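Side-chain contact in N-(5'-phosphoribosyl)anthranilate isomerase (PDB 5LHF), which catalyses the isomerisation of N-(5-phospho-beta-D-ribosyl)anthranilate to 1-(2-carboxyphenylamino)-1-deoxy-D-ribulose 5-phosphate, the third step of tryptophan biosynthesis from chorismate: residues I55-T60 with E72-E77. Sequence-based numbering, arbitrary orientation.
Sequences IYLVST and EKTGAE
Leu-57 reaches out from strand 55-59 and meets Thr-74 and Ala-76 at the place where helix 64-74 gives way to a loop. Its CG is anti to the backbone N (chi1 -170°), which extends the isobutyl group toward the end of the helix. The base of the leucine packs against the alanine methyl, with CB of Leu-57 3.8 Å from CB of Ala-76. Farther out the branches part company: CD2 of Leu-57 settles against OG1 of Thr-74 at 3.6 Å and also touches the Ala-76 methyl, whereas CD1 of Leu-57 only grazes CG2 of Thr-74 at 4.2 Å. Thr-74 is buried, and its hydroxyl, which faces a leucine methyl, has polar partners of its own. A chi1 of 61° sets OG1 of Thr-74 between the backbone N and carbonyl carbon of its own residue, from where it accepts from the backbone N of Ala-76 (3.3 Å, N-H...O angle 148°), an ST turn; it is also hydrogen-bonded to the carbonyl O of Ala-70 one helical turn back. Gly-75, with positive phi, turns the chain out of the helix between the two contacting residues. A water supplies a polar link beside this apolar patch, donating to O of Ile-55 (2.8 Å) and accepting from N of Glu-77 (2.9 Å). The contact belongs to a beta-alpha-beta unit of the TIM barrel: Leu-57 also touches Ala-70 of helix 64-74 and Ile-48 of helix 41-50, Thr-74 touches Leu-41 and Ile-48, and the chain leaving Glu-77 enters strand 78-81, which pairs in parallel with strand 55-59.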
ATOM      1  N   ILE A  55     -11.043  -2.125   2.555  1.00  9.90           N
ATOM      2  CA  ILE A  55     -10.670  -1.645   1.230  1.00  7.88           C
ATOM      3  C   ILE A  55     -10.195  -0.201   1.355  1.00 18.78           C
ATOM      4  O   ILE A  55     -10.951   0.681   1.789  1.00 15.43           O
ATOM      5  CB  ILE A  55     -11.814  -1.792   0.210  1.00  9.33           C
ATOM      6  CG1 ILE A  55     -11.400  -1.216  -1.156  1.00 17.81           C
ATOM      7  CG2 ILE A  55     -13.135  -1.198   0.735  1.00 14.51           C
ATOM      8  CD1 ILE A  55     -12.339  -1.606  -2.286  1.00 16.06           C
ATOM      9  N   TYR A  56      -8.936   0.034   1.009  1.00 10.61           N
ATOM     10  CA  TYR A  56      -8.366   1.372   1.109  1.00  7.75           C
ATOM     11  C   TYR A  56      -8.759   2.230  -0.084  1.00  9.17           C
ATOM     12  O   TYR A  56      -8.681   1.784  -1.230  1.00  9.60           O
ATOM     13  CB  TYR A  56      -6.839   1.277   1.207  1.00  8.40           C
ATOM     14  CG  TYR A  56      -6.393   0.764   2.554  1.00 11.77           C
ATOM     15  CD1 TYR A  56      -6.389  -0.600   2.836  1.00  9.80           C
ATOM     16  CD2 TYR A  56      -5.991   1.645   3.541  1.00 10.33           C
ATOM     17  CE1 TYR A  56      -6.002  -1.066   4.083  1.00 17.17           C
ATOM     18  CE2 TYR A  56      -5.604   1.208   4.767  1.00 12.53           C
ATOM     19  CZ  TYR A  56      -5.598  -0.147   5.044  1.00 15.06           C
ATOM     20  OH  TYR A  56      -5.204  -0.546   6.309  1.00 17.91           O
ATOM     21  N   LEU A  57      -9.169   3.469   0.192  1.00  6.51           N
ATOM     22  CA  LEU A  57      -9.253   4.502  -0.839  1.00  8.10           C
ATOM     23  C   LEU A  57      -7.842   5.026  -1.046  1.00 10.42           C
ATOM     24  O   LEU A  57      -7.299   5.701  -0.165  1.00 11.79           O
ATOM     25  CB  LEU A  57     -10.198   5.622  -0.409  1.00 10.21           C
ATOM     26  CG  LEU A  57     -10.587   6.659  -1.474  1.00  9.93           C
ATOM     27  CD1 LEU A  57     -11.416   6.013  -2.596  1.00 14.65           C
ATOM     28  CD2 LEU A  57     -11.351   7.827  -0.835  1.00 14.02           C
ATOM     29  N   VAL A  58      -7.234   4.693  -2.186  1.00  9.64           N
ATOM     30  CA  VAL A  58      -5.815   4.946  -2.426  1.00  8.17           C
ATOM     31  C   VAL A  58      -5.673   6.166  -3.327  1.00 11.15           C
ATOM     32  O   VAL A  58      -6.282   6.214  -4.406  1.00  9.69           O
ATOM     33  CB  VAL A  58      -5.147   3.729  -3.085  1.00  8.21           C
ATOM     34  CG1 VAL A  58      -3.675   4.003  -3.307  1.00  7.60           C
ATOM     35  CG2 VAL A  58      -5.388   2.434  -2.264  1.00  6.79           C
ATOM     36  N   SER A  59      -4.842   7.127  -2.924  1.00  9.27           N
ATOM     37  CA  SER A  59      -4.705   8.314  -3.761  1.00  9.61           C
ATOM     38  C   SER A  59      -3.434   9.086  -3.450  1.00 12.13           C
ATOM     39  O   SER A  59      -2.893   9.040  -2.339  1.00 13.29           O
ATOM     40  CB  SER A  59      -5.911   9.243  -3.613  1.00  9.81           C
ATOM     41  OG  SER A  59      -5.829  10.316  -4.555  1.00  9.59           O
ATOM     42  N   THR A  60      -3.001   9.850  -4.449  1.00 12.04           N
ATOM     43  CA  THR A  60      -1.920  10.810  -4.301  1.00 18.93           C
ATOM     44  C   THR A  60      -2.428  12.219  -4.043  1.00 13.85           C
ATOM     45  O   THR A  60      -1.624  13.158  -4.034  1.00 14.33           O
ATOM     46  CB  THR A  60      -1.050  10.805  -5.552  1.00 14.40           C
ATOM     47  OG1 THR A  60      -1.877  11.112  -6.680  1.00 15.53           O
ATOM     48  CG2 THR A  60      -0.413   9.431  -5.746  1.00 12.89           C
ATOM     49  N   GLU A  72     -16.297  11.792   1.730  1.00 10.34           N
ATOM     50  CA  GLU A  72     -17.748  11.995   1.768  1.00 11.53           C
ATOM     51  C   GLU A  72     -18.445  11.248   0.644  1.00 16.80           C
ATOM     52  O   GLU A  72     -19.519  10.666   0.851  1.00 15.81           O
ATOM     53  CB  GLU A  72     -18.100  13.486   1.676  1.00 12.86           C
ATOM     54  CG  GLU A  72     -17.583  14.296   2.818  1.00 15.81           C
ATOM     55  CD  GLU A  72     -17.864  15.782   2.656  1.00 27.89           C
ATOM     56  OE1 GLU A  72     -17.421  16.560   3.530  1.00 22.10           O
ATOM     57  OE2 GLU A  72     -18.522  16.163   1.659  1.00 35.50           O
ATOM     58  N   LYS A  73     -17.871  11.276  -0.566  1.00 11.81           N
ATOM     59  CA  LYS A  73     -18.564  10.687  -1.713  1.00 10.27           C
ATOM     60  C   LYS A  73     -18.506   9.157  -1.691  1.00 16.07           C
ATOM     61  O   LYS A  73     -19.449   8.494  -2.144  1.00 15.85           O
ATOM     62  CB  LYS A  73     -17.966  11.210  -3.026  1.00 12.06           C
ATOM     63  CG  LYS A  73     -18.171  12.708  -3.265  1.00 20.05           C
ATOM     64  CD  LYS A  73     -19.640  13.037  -3.515  1.00 23.20           C
ATOM     65  CE  LYS A  73     -19.806  14.390  -4.210  1.00 29.65           C
ATOM     66  NZ  LYS A  73     -19.101  15.491  -3.474  1.00 29.52           N
ATOM     67  N   THR A  74     -17.419   8.582  -1.177  1.00 13.80           N
ATOM     68  CA  THR A  74     -17.220   7.136  -1.254  1.00 17.09           C
ATOM     69  C   THR A  74     -17.601   6.380   0.013  1.00 19.89           C
ATOM     70  O   THR A  74     -17.766   5.156  -0.043  1.00 21.02           O
ATOM     71  CB  THR A  74     -15.759   6.802  -1.565  1.00 17.80           C
ATOM     72  OG1 THR A  74     -14.924   7.322  -0.519  1.00 14.09           O
ATOM     73  CG2 THR A  74     -15.343   7.404  -2.909  1.00 17.08           C
ATOM     74  N   GLY A  75     -17.693   7.048   1.153  1.00 18.21           N
ATOM     75  CA  GLY A  75     -17.894   6.301   2.372  1.00 11.51           C
ATOM     76  C   GLY A  75     -16.692   5.531   2.861  1.00 15.57           C
ATOM     77  O   GLY A  75     -16.844   4.657   3.720  1.00 18.66           O
ATOM     78  N   ALA A  76     -15.496   5.830   2.351  1.00 14.85           N
ATOM     79  CA  ALA A  76     -14.311   5.059   2.720  1.00 15.74           C
ATOM     80  C   ALA A  76     -14.095   5.069   4.226  1.00 14.07           C
ATOM     81  O   ALA A  76     -14.270   6.093   4.887  1.00 17.46           O
ATOM     82  CB  ALA A  76     -13.063   5.614   2.035  1.00 14.90           C
ATOM     83  N   GLU A  77     -13.712   3.912   4.757  1.00 13.50           N
ATOM     84  CA  GLU A  77     -13.321   3.704   6.141  1.00 10.41           C
ATOM     85  C   GLU A  77     -11.807   3.687   6.306  1.00 13.98           C
ATOM     86  O   GLU A  77     -11.292   3.930   7.408  1.00 16.57           O
ATOM     87  CB  GLU A  77     -13.920   2.355   6.571  1.00 37.35           C
ATOM     88  CG  GLU A  77     -15.440   2.339   6.665  1.00 47.66           C
ATOM     89  CD  GLU A  77     -15.898   2.971   7.946  1.00 61.56           C
ATOM     90  OE1 GLU A  77     -17.084   3.399   8.035  1.00 65.58           O
ATOM     91  OE2 GLU A  77     -15.059   3.049   8.886  1.00 68.82           O
TER
HETATM   92  O   HOH W   1     -13.217   1.584   3.096  1.00 16.49           O